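7,8-dihydro-6-hydroxymethylpterin pyrophosphokinase-dihydropteroate synthase (Plasmodium falciparum, PDB 6JWS) probably carries out two successive steps of folate biosynthesis, pyrophosphorylation of 6-hydroxymethyl-7,8-dihydropterin by ATP and condensation of the resulting diphosphate with 4-aminobenzoate to 7,8-dihydropteroate. Local coordinates at residues B[479-482]-B[487-490]; B[499-504]-B[511-516]; B[515-520]-B[524-529]. The protein carries 1 engineered substitution. All blocks are in the same frame, centred on the assembly; numbering follows the deposited sequence.

Interaction 1 (B[479-482]-B[487-490]); sequences ISID and NVFK. With PT1 (pteroic acid), chain I.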
loop_
_atom_site.group_PDB
_atom_site.type_symbol
_atom_site.label_atom_id
_atom_site.label_comp_id
_atom_site.label_asym_id
_atom_site.label_seq_id
_atom_site.Cartn_x
_atom_site.Cartn_y
_atom_site.Cartn_z
ATOM N N ILE B 479 -20.494 -10.861 18.730
ATOM C CA ILE B 479 -21.704 -10.947 17.924
ATOM C C ILE B 479 -22.270 -9.547 17.711
ATOM O O ILE B 479 -22.582 -8.831 18.668
ATOM C CB ILE B 479 -22.752 -11.894 18.557
ATOM C CG1 ILE B 479 -22.203 -13.307 18.793
ATOM C CG2 ILE B 479 -24.020 -11.937 17.723
ATOM C CD1 ILE B 479 -21.577 -13.922 17.560
ATOM N N SER B 480 -22.497 -9.220 16.439
ATOM C CA SER B 480 -23.119 -7.969 16.058
ATOM C C SER B 480 -24.496 -8.235 15.438
ATOM O O SER B 480 -24.664 -9.144 14.618
ATOM C CB SER B 480 -22.196 -7.248 15.089
ATOM O OG SER B 480 -22.803 -6.065 14.610
ATOM N N ILE B 481 -25.487 -7.414 15.800
ATOM C CA ILE B 481 -26.805 -7.559 15.183
ATOM C C ILE B 481 -27.105 -6.347 14.304
ATOM O O ILE B 481 -27.097 -5.217 14.775
ATOM C CB ILE B 481 -27.930 -7.837 16.203
ATOM C CG1 ILE B 481 -29.306 -7.805 15.537
ATOM C CG2 ILE B 481 -27.890 -6.901 17.403
ATOM C CD1 ILE B 481 -30.310 -8.680 16.242
ATOM N N ASP B 482 -27.376 -6.615 13.026
ATOM C CA ASP B 482 -27.744 -5.611 12.052
ATOM C C ASP B 482 -29.242 -5.354 12.195
ATOM O O ASP B 482 -30.056 -6.006 11.525
ATOM C CB ASP B 482 -27.387 -6.110 10.649
ATOM C CG ASP B 482 -27.565 -5.103 9.514
ATOM O OD1 ASP B 482 -28.264 -4.079 9.702
ATOM O OD2 ASP B 482 -26.989 -5.342 8.428
ATOM N N ASN B 487 -37.229 -3.287 19.661
ATOM C CA ASN B 487 -37.745 -4.502 20.285
ATOM C C ASN B 487 -36.812 -5.685 20.039
ATOM O O ASN B 487 -36.554 -6.470 20.950
ATOM C CB ASN B 487 -39.199 -4.796 19.901
ATOM C CG ASN B 487 -40.156 -3.939 20.708
ATOM O OD1 ASN B 487 -39.828 -3.509 21.808
ATOM N ND2 ASN B 487 -41.327 -3.648 20.172
ATOM N N VAL B 488 -36.284 -5.788 18.816
ATOM C CA VAL B 488 -35.366 -6.861 18.475
ATOM C C VAL B 488 -34.105 -6.714 19.322
ATOM O O VAL B 488 -33.713 -7.650 20.021
ATOM C CB VAL B 488 -35.075 -6.893 16.958
ATOM C CG1 VAL B 488 -33.860 -7.755 16.616
ATOM C CG2 VAL B 488 -36.301 -7.352 16.167
ATOM N N PHE B 489 -33.506 -5.514 19.312
ATOM C CA PHE B 489 -32.282 -5.318 20.067
ATOM C C PHE B 489 -32.499 -5.608 21.551
ATOM O O PHE B 489 -31.626 -6.207 22.172
ATOM C CB PHE B 489 -31.648 -3.934 19.863
ATOM C CG PHE B 489 -30.235 -3.842 20.422
ATOM C CD1 PHE B 489 -29.209 -4.619 19.902
ATOM C CD2 PHE B 489 -29.926 -2.982 21.467
ATOM C CE1 PHE B 489 -27.918 -4.542 20.412
ATOM C CE2 PHE B 489 -28.626 -2.877 21.947
ATOM C CZ PHE B 489 -27.627 -3.673 21.438
ATOM N N LYS B 490 -33.636 -5.159 22.114
ATOM C CA LYS B 490 -33.930 -5.362 23.530
ATOM C C LYS B 490 -33.957 -6.853 23.896
ATOM O O LYS B 490 -33.347 -7.272 24.869
ATOM C CB LYS B 490 -35.226 -4.647 23.939
ATOM C CG LYS B 490 -35.583 -4.781 25.414
ATOM C CD LYS B 490 -36.796 -3.952 25.837
ATOM C CE LYS B 490 -37.431 -4.431 27.129
ATOM N NZ LYS B 490 -36.428 -4.667 28.195
HETATM C C2 PT1 I . -22.849 -1.915 5.477
HETATM C C3 PT1 I . -23.983 -2.827 5.323
HETATM C C5 PT1 I . -24.662 -3.236 6.557
HETATM N N6 PT1 I . -24.404 -3.294 4.123
HETATM C C7 PT1 I . -23.160 -1.867 7.827
HETATM N N9 PT1 I . -24.213 -2.744 7.747
HETATM C C10 PT1 I . -25.484 -4.118 4.067
HETATM N N11 PT1 I . -22.740 -1.371 9.047
HETATM C C12 PT1 I . -26.149 -4.484 5.231
HETATM C C21 PT1 I . -25.044 -2.391 -3.363
HETATM O O22 PT1 I . -24.728 -3.336 -4.137
HETATM O O1 PT1 I . -22.186 -1.494 4.393
HETATM N N4 PT1 I . -22.489 -1.486 6.706
HETATM N N8 PT1 I . -25.720 -4.057 6.438
HETATM C C13 PT1 I . -25.965 -4.587 2.720
HETATM N N14 PT1 I . -26.578 -3.431 2.011
HETATM C C15 PT1 I . -26.226 -3.167 0.731
HETATM C C16 PT1 I . -26.220 -1.837 0.258
HETATM C C17 PT1 I . -25.876 -4.262 -0.125
HETATM C C18 PT1 I . -25.835 -1.590 -1.082
HETATM C C19 PT1 I . -25.512 -4.000 -1.469
HETATM C C20 PT1 I . -25.473 -2.663 -1.939
HETATM O O23 PT1 I . -24.996 -1.219 -3.773
#
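Ile481 meets the helix with two different methyl branches. Its CD1 lies 3.7 Å from CG1 of Val488, and its CG2 comes to 3.6 Å from CD1 of Phe489. The longer branch gets there because CG1 of Ile481 stands opposite the backbone N (chi1 173°), which carries CD1 out to the valine. At Phe489 the methyl sits at the ring edge, near the ring plane, against CD1 and CE1, so the phenyl face is not what Ile481 touches. The contact between 479-482 and 487-490 is entirely apolar and buried.

Around this core, Phe489 also packs on Leu501 and Leu516, while Val452 of helix 448-464 also covers Ile481. Backbone bonds of Ile479 and Ile481 to Ile500, and of Ser480 to Ile429 and Ile431, hold the strand between its two parallel neighbours. Next to Ile481, Asp482 serves the other side of the strand: its OD2 approaches N8 of pteroic acid at 2.7 Å, and Arg686 forms a long, weak ion pair with the same oxygen. Strand 478-482 and helix 486-494 thus make the first half of a beta-alpha-beta unit in the TIM barrel of dihydropteroate synthase, with helix packing outside and pterin pocket inside.

Interaction 2 (B[499-504]-B[511-516]); sequences DILNDI and PEIIKL. With PT1 (pteroic acid), chain I.
Leu501 and Ile513 reach toward each other and meet through their ends, an apolar contact that carries most of this small interface. CD2 of Leu501 lies 3.8 Å from CD1 of Ile513, and CD1 of the leucine is nearly as close to the same methyl. The isoleucine has its CG1 branch swung opposite the backbone N (chi1 -159°), which brings CD1 up against both leucine methyls. Its other branch, CG2, packs 3.8 Å from OD2 of Asp503. That is van der Waals packing against a carboxylate whose polar work lies with its other oxygen: OD1 accepts from Cys507 N and is hydrogen-bonded to OG of Ser505.

Within 511-516, Ile514 N donates to Pro511 O and Leu516 N to Ile513 O, both at 3.0 Å, i to i-3 bonds running through the turn from which Ile513 points to the strand.

The bonds to the ligand come from Asn502, the residue after Leu501, which points to the other face of the strand. Its amide makes a paired grip on pteroic acid: N11 of the ligand donates to OD1 at 2.9 Å (171°), and ND2 donates to ligand N9 at 3.2 Å (167°). Both bonds are nearly straight, so together they fix the amide rotation. CG2 of Ile504 adds a contact to N9 at 3.5 Å. Leucine outward and asparagine inward on one strand is the alternation of a TIM barrel, here lining part of the pterin pocket of dihydropteroate synthase.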
loop_
_atom_site.group_PDB
_atom_site.type_symbol
_atom_site.label_atom_id
_atom_site.label_comp_id
_atom_site.label_asym_id
_atom_site.label_seq_id
_atom_site.Cartn_x
_atom_site.Cartn_y
_atom_site.Cartn_z
ATOM N N ASP B 499 -23.312 -8.611 21.349
ATOM C CA ASP B 499 -22.391 -7.628 21.892
ATOM C C ASP B 499 -22.545 -6.242 21.258
ATOM O O ASP B 499 -22.291 -5.250 21.923
ATOM C CB ASP B 499 -20.959 -8.104 21.681
ATOM C CG ASP B 499 -20.793 -9.481 22.274
ATOM O OD1 ASP B 499 -20.986 -9.584 23.517
ATOM O OD2 ASP B 499 -20.544 -10.441 21.479
ATOM N N ILE B 500 -22.881 -6.161 19.966
ATOM C CA ILE B 500 -22.736 -4.912 19.227
ATOM C C ILE B 500 -24.044 -4.612 18.498
ATOM O O ILE B 500 -24.590 -5.499 17.851
ATOM C CB ILE B 500 -21.556 -4.995 18.222
ATOM C CG1 ILE B 500 -20.198 -5.039 18.928
ATOM C CG2 ILE B 500 -21.615 -3.839 17.212
ATOM C CD1 ILE B 500 -19.021 -5.348 18.027
ATOM N N LEU B 501 -24.542 -3.374 18.625
ATOM C CA LEU B 501 -25.590 -2.890 17.739
ATOM C C LEU B 501 -24.961 -2.362 16.441
ATOM O O LEU B 501 -24.100 -1.482 16.451
ATOM C CB LEU B 501 -26.430 -1.821 18.454
ATOM C CG LEU B 501 -27.460 -1.073 17.586
ATOM C CD1 LEU B 501 -28.534 -2.017 17.043
ATOM C CD2 LEU B 501 -28.132 0.043 18.369
ATOM N N ASN B 502 -25.421 -2.902 15.314
ATOM C CA ASN B 502 -25.086 -2.383 14.003
ATOM C C ASN B 502 -26.326 -1.694 13.429
ATOM O O ASN B 502 -27.210 -2.356 12.894
ATOM C CB ASN B 502 -24.601 -3.519 13.096
ATOM C CG ASN B 502 -24.359 -3.063 11.678
ATOM O OD1 ASN B 502 -24.230 -1.864 11.437
ATOM N ND2 ASN B 502 -24.337 -3.996 10.731
ATOM N N ASP B 503 -26.384 -0.355 13.541
ATOM C CA ASP B 503 -27.593 0.396 13.226
ATOM C C ASP B 503 -27.372 1.225 11.954
ATOM O O ASP B 503 -26.747 2.285 11.984
ATOM C CB ASP B 503 -28.029 1.232 14.434
ATOM C CG ASP B 503 -29.404 1.883 14.305
ATOM O OD1 ASP B 503 -29.736 2.431 13.197
ATOM O OD2 ASP B 503 -30.163 1.813 15.304
ATOM N N ILE B 504 -27.903 0.734 10.826
ATOM C CA ILE B 504 -27.675 1.381 9.542
ATOM C C ILE B 504 -28.405 2.726 9.444
ATOM O O ILE B 504 -28.177 3.463 8.493
ATOM C CB ILE B 504 -28.001 0.445 8.363
ATOM C CG1 ILE B 504 -29.492 0.068 8.294
ATOM C CG2 ILE B 504 -27.085 -0.779 8.374
ATOM C CD1 ILE B 504 -29.924 -0.510 6.949
ATOM N N PRO B 511 -34.185 6.605 18.282
ATOM C CA PRO B 511 -33.097 7.018 19.174
ATOM C C PRO B 511 -33.125 6.357 20.551
ATOM O O PRO B 511 -32.071 6.238 21.174
ATOM C CB PRO B 511 -33.215 8.543 19.252
ATOM C CG PRO B 511 -33.915 8.896 17.953
ATOM C CD PRO B 511 -34.895 7.765 17.709
ATOM N N GLU B 512 -34.292 5.814 20.955
ATOM C CA GLU B 512 -34.422 5.155 22.250
ATOM C C GLU B 512 -33.551 3.897 22.322
ATOM O O GLU B 512 -33.192 3.458 23.413
ATOM C CB GLU B 512 -35.883 4.848 22.621
ATOM C CG GLU B 512 -36.851 6.023 22.423
ATOM C CD GLU B 512 -36.564 7.294 23.221
ATOM O OE1 GLU B 512 -35.964 7.192 24.310
ATOM O OE2 GLU B 512 -36.940 8.400 22.756
ATOM N N ILE B 513 -33.198 3.321 21.161
ATOM C CA ILE B 513 -32.369 2.119 21.127
ATOM C C ILE B 513 -31.051 2.374 21.857
ATOM O O ILE B 513 -30.406 1.425 22.301
ATOM C CB ILE B 513 -32.159 1.623 19.676
ATOM C CG1 ILE B 513 -31.768 0.145 19.619
ATOM C CG2 ILE B 513 -31.189 2.506 18.888
ATOM C CD1 ILE B 513 -31.916 -0.459 18.240
ATOM N N ILE B 514 -30.681 3.652 21.979
ATOM C CA ILE B 514 -29.432 4.109 22.576
ATOM C C ILE B 514 -29.414 3.788 24.072
ATOM O O ILE B 514 -28.390 3.367 24.613
ATOM C CB ILE B 514 -29.229 5.607 22.253
ATOM C CG1 ILE B 514 -28.637 5.781 20.856
ATOM C CG2 ILE B 514 -28.423 6.356 23.309
ATOM C CD1 ILE B 514 -28.962 7.127 20.239
ATOM N N LYS B 515 -30.575 3.904 24.718
ATOM C CA LYS B 515 -30.711 3.560 26.126
ATOM C C LYS B 515 -30.432 2.080 26.349
ATOM O O LYS B 515 -30.061 1.680 27.448
ATOM C CB LYS B 515 -32.137 3.797 26.628
ATOM C CG LYS B 515 -32.657 5.229 26.584
ATOM C CD LYS B 515 -34.020 5.254 27.246
ATOM C CE LYS B 515 -35.098 5.947 26.444
ATOM N NZ LYS B 515 -36.370 5.180 26.430
ATOM N N LEU B 516 -30.601 1.266 25.310
ATOM C CA LEU B 516 -30.337 -0.152 25.441
ATOM C C LEU B 516 -28.833 -0.442 25.422
ATOM O O LEU B 516 -28.458 -1.565 25.740
ATOM C CB LEU B 516 -31.058 -0.908 24.315
ATOM C CG LEU B 516 -32.594 -0.849 24.285
ATOM C CD1 LEU B 516 -33.134 -1.704 23.138
ATOM C CD2 LEU B 516 -33.188 -1.341 25.604
HETATM C C2 PT1 I . -22.849 -1.915 5.477
HETATM C C3 PT1 I . -23.983 -2.827 5.323
HETATM C C5 PT1 I . -24.662 -3.236 6.557
HETATM N N6 PT1 I . -24.404 -3.294 4.123
HETATM C C7 PT1 I . -23.160 -1.867 7.827
HETATM N N9 PT1 I . -24.213 -2.744 7.747
HETATM C C10 PT1 I . -25.484 -4.118 4.067
HETATM N N11 PT1 I . -22.740 -1.371 9.047
HETATM C C12 PT1 I . -26.149 -4.484 5.231
HETATM C C21 PT1 I . -25.044 -2.391 -3.363
HETATM O O22 PT1 I . -24.728 -3.336 -4.137
HETATM O O1 PT1 I . -22.186 -1.494 4.393
HETATM N N4 PT1 I . -22.489 -1.486 6.706
HETATM N N8 PT1 I . -25.720 -4.057 6.438
HETATM C C13 PT1 I . -25.965 -4.587 2.720
HETATM N N14 PT1 I . -26.578 -3.431 2.011
HETATM C C15 PT1 I . -26.226 -3.167 0.731
HETATM C C16 PT1 I . -26.220 -1.837 0.258
HETATM C C17 PT1 I . -25.876 -4.262 -0.125
HETATM C C18 PT1 I . -25.835 -1.590 -1.082
HETATM C C19 PT1 I . -25.512 -4.000 -1.469
HETATM C C20 PT1 I . -25.473 -2.663 -1.939
HETATM O O23 PT1 I . -24.996 -1.219 -3.773
#

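Interaction 3 (B[515-520]-B[524-529]); sequences KLLKKK and YSVVLM. With PT1 (pteroic acid), chain I.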
loop_
_atom_site.group_PDB
_atom_site.type_symbol
_atom_site.label_atom_id
_atom_site.label_comp_id
_atom_site.label_asym_id
_atom_site.label_seq_id
_atom_site.Cartn_x
_atom_site.Cartn_y
_atom_site.Cartn_z
ATOM N N LYS B 515 -30.575 3.904 24.718
ATOM C CA LYS B 515 -30.711 3.560 26.126
ATOM C C LYS B 515 -30.432 2.080 26.349
ATOM O O LYS B 515 -30.061 1.680 27.448
ATOM C CB LYS B 515 -32.137 3.797 26.628
ATOM C CG LYS B 515 -32.657 5.229 26.584
ATOM C CD LYS B 515 -34.020 5.254 27.246
ATOM C CE LYS B 515 -35.098 5.947 26.444
ATOM N NZ LYS B 515 -36.370 5.180 26.430
ATOM N N LEU B 516 -30.601 1.266 25.310
ATOM C CA LEU B 516 -30.337 -0.152 25.441
ATOM C C LEU B 516 -28.833 -0.442 25.422
ATOM O O LEU B 516 -28.458 -1.565 25.740
ATOM C CB LEU B 516 -31.058 -0.908 24.315
ATOM C CG LEU B 516 -32.594 -0.849 24.285
ATOM C CD1 LEU B 516 -33.134 -1.704 23.138
ATOM C CD2 LEU B 516 -33.188 -1.341 25.604
ATOM N N LEU B 517 -27.973 0.530 25.042
ATOM C CA LEU B 517 -26.532 0.269 24.939
ATOM C C LEU B 517 -25.868 0.381 26.310
ATOM O O LEU B 517 -24.649 0.230 26.430
ATOM C CB LEU B 517 -25.853 1.258 23.987
ATOM C CG LEU B 517 -26.359 1.278 22.551
ATOM C CD1 LEU B 517 -25.794 2.488 21.823
ATOM C CD2 LEU B 517 -26.000 -0.020 21.841
ATOM N N LYS B 518 -26.688 0.653 27.329
ATOM C CA LYS B 518 -26.243 0.873 28.695
ATOM C C LYS B 518 -27.112 0.052 29.645
ATOM O O LYS B 518 -28.336 0.058 29.548
ATOM C CB LYS B 518 -26.352 2.367 29.013
ATOM C CG LYS B 518 -25.082 3.165 28.759
ATOM C CD LYS B 518 -25.240 4.653 28.509
ATOM C CE LYS B 518 -26.256 5.377 29.366
ATOM N NZ LYS B 518 -27.213 6.117 28.508
ATOM N N LYS B 519 -26.459 -0.698 30.531
ATOM C CA LYS B 519 -27.131 -1.326 31.656
ATOM C C LYS B 519 -26.420 -0.908 32.942
ATOM O O LYS B 519 -25.503 -0.091 32.905
ATOM C CB LYS B 519 -27.141 -2.846 31.483
ATOM C CG LYS B 519 -28.080 -3.371 30.409
ATOM C CD LYS B 519 -28.630 -4.746 30.727
ATOM C CE LYS B 519 -27.593 -5.850 30.699
ATOM N NZ LYS B 519 -27.704 -6.655 29.460
ATOM N N LYS B 520 -26.845 -1.483 34.069
ATOM C CA LYS B 520 -26.292 -1.177 35.382
ATOM C C LYS B 520 -24.784 -1.434 35.411
ATOM O O LYS B 520 -24.045 -0.671 36.029
ATOM C CB LYS B 520 -27.034 -1.957 36.477
ATOM C CG LYS B 520 -28.331 -1.327 36.985
ATOM C CD LYS B 520 -29.119 -2.206 37.953
ATOM C CE LYS B 520 -30.490 -2.630 37.457
ATOM N NZ LYS B 520 -30.420 -3.564 36.308
ATOM N N TYR B 524 -22.668 -1.530 25.761
ATOM C CA TYR B 524 -22.553 -2.178 24.464
ATOM C C TYR B 524 -22.033 -1.200 23.415
ATOM O O TYR B 524 -22.333 -0.007 23.455
ATOM C CB TYR B 524 -23.888 -2.765 24.000
ATOM C CG TYR B 524 -24.460 -3.810 24.917
ATOM C CD1 TYR B 524 -24.120 -5.145 24.775
ATOM C CD2 TYR B 524 -25.352 -3.467 25.923
ATOM C CE1 TYR B 524 -24.656 -6.126 25.597
ATOM C CE2 TYR B 524 -25.902 -4.432 26.758
ATOM C CZ TYR B 524 -25.543 -5.764 26.599
ATOM O OH TYR B 524 -26.069 -6.715 27.422
ATOM N N SER B 525 -21.291 -1.756 22.448
ATOM C CA SER B 525 -20.730 -0.969 21.367
ATOM C C SER B 525 -21.734 -0.857 20.234
ATOM O O SER B 525 -22.685 -1.632 20.150
ATOM C CB SER B 525 -19.461 -1.588 20.912
ATOM O OG SER B 525 -18.500 -1.429 21.932
ATOM N N VAL B 526 -21.474 0.084 19.325
ATOM C CA VAL B 526 -22.466 0.425 18.327
ATOM C C VAL B 526 -21.761 0.906 17.067
ATOM O O VAL B 526 -20.812 1.694 17.154
ATOM C CB VAL B 526 -23.464 1.471 18.859
ATOM C CG1 VAL B 526 -22.786 2.693 19.487
ATOM C CG2 VAL B 526 -24.485 1.861 17.791
ATOM N N VAL B 527 -22.259 0.429 15.913
ATOM C CA VAL B 527 -21.843 0.933 14.624
ATOM C C VAL B 527 -22.896 1.945 14.152
ATOM O O VAL B 527 -24.084 1.642 14.123
ATOM C CB VAL B 527 -21.642 -0.229 13.627
ATOM C CG1 VAL B 527 -21.079 0.245 12.283
ATOM C CG2 VAL B 527 -20.763 -1.347 14.212
ATOM N N LEU B 528 -22.451 3.160 13.791
ATOM C CA LEU B 528 -23.327 4.141 13.179
ATOM C C LEU B 528 -22.992 4.250 11.696
ATOM O O LEU B 528 -21.843 4.529 11.319
ATOM C CB LEU B 528 -23.141 5.501 13.858
ATOM C CG LEU B 528 -23.305 5.528 15.378
ATOM C CD1 LEU B 528 -22.854 6.888 15.920
ATOM C CD2 LEU B 528 -24.752 5.208 15.785
ATOM N N MET B 529 -24.014 4.075 10.861
ATOM C CA MET B 529 -23.786 4.126 9.428
ATOM C C MET B 529 -24.573 5.287 8.811
ATOM O O MET B 529 -25.676 5.587 9.262
ATOM C CB MET B 529 -24.207 2.805 8.773
ATOM C CG MET B 529 -23.638 2.607 7.387
ATOM S SD MET B 529 -24.520 1.305 6.481
ATOM C CE MET B 529 -25.913 2.265 5.875
HETATM C C2 PT1 I . -22.849 -1.915 5.477
HETATM C C3 PT1 I . -23.983 -2.827 5.323
HETATM C C5 PT1 I . -24.662 -3.236 6.557
HETATM N N6 PT1 I . -24.404 -3.294 4.123
HETATM C C7 PT1 I . -23.160 -1.867 7.827
HETATM N N9 PT1 I . -24.213 -2.744 7.747
HETATM C C10 PT1 I . -25.484 -4.118 4.067
HETATM N N11 PT1 I . -22.740 -1.371 9.047
HETATM C C12 PT1 I . -26.149 -4.484 5.231
HETATM C C21 PT1 I . -25.044 -2.391 -3.363
HETATM O O22 PT1 I . -24.728 -3.336 -4.137
HETATM O O1 PT1 I . -22.186 -1.494 4.393
HETATM N N4 PT1 I . -22.489 -1.486 6.706
HETATM N N8 PT1 I . -25.720 -4.057 6.438
HETATM C C13 PT1 I . -25.965 -4.587 2.720
HETATM N N14 PT1 I . -26.578 -3.431 2.011
HETATM C C15 PT1 I . -26.226 -3.167 0.731
HETATM C C16 PT1 I . -26.220 -1.837 0.258
HETATM C C17 PT1 I . -25.876 -4.262 -0.125
HETATM C C18 PT1 I . -25.835 -1.590 -1.082
HETATM C C19 PT1 I . -25.512 -4.000 -1.469
HETATM C C20 PT1 I . -25.473 -2.663 -1.939
HETATM O O23 PT1 I . -24.996 -1.219 -3.773
HETATM O O HOH W 1 -22.394 1.839 25.526
#
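Tyr524 and Leu517 join the loop that follows strand 500-503 to the next parallel strand of the TIM barrel. The carbonyl O of Leu517 is the polar centre. It accepts Tyr524 N at 2.7 Å (159°), with the donor tilted 30° from the carbonyl plane, and also a proton from a water 2.9 Å away. That water gives its other proton to Tyr524 O at 2.8 Å, bridging the two backbones beside the direct bond.

Beside this polar link the leucine side chain packs on the strand: CD1 of Leu517 lies 3.8 Å from CG1 of Val526, the two side chains crossing at about a right angle. Farther along the strand, Met529 puts SD 3.5 Å from N4 of pteroic acid, at the pterin pocket. Ser525 OG has partners beyond the two segments, chiefly the carbonyl O of Val377, with Arg571 NH1 as another.

The phenol makes the second direct hydrogen bond between the segments. With CG of Tyr524 lying opposite its carbonyl carbon (chi1 -60°), the ring extends along the loop toward Lys519, whose chain bends to bring the amine to the ring edge. There Lys519 NZ, near the ring plane, donates to Tyr524 OH at 2.6 Å.

How the interactions relate
Following the chain, interaction 1 closes first, folding helix 486-494 back on strand 478-482. Interaction 2 opens after it, on strand 500-503, and closes at 511-516. Interaction 3 begins on the shared residues Lys515 and Leu516 and ends on strand 525-529, so the three run in series, with the second handing over to the third. None crosses or encloses another. Strand 500-503 ties them together: Ile481 O probably accepts from Asn502 N on one flank, and Leu501 O from Val527 N on the other. Outside the sheet, Phe489 touches both Leu516 and Leu517, joining helix to loop, while each of the three strands reaches the same pteroic acid.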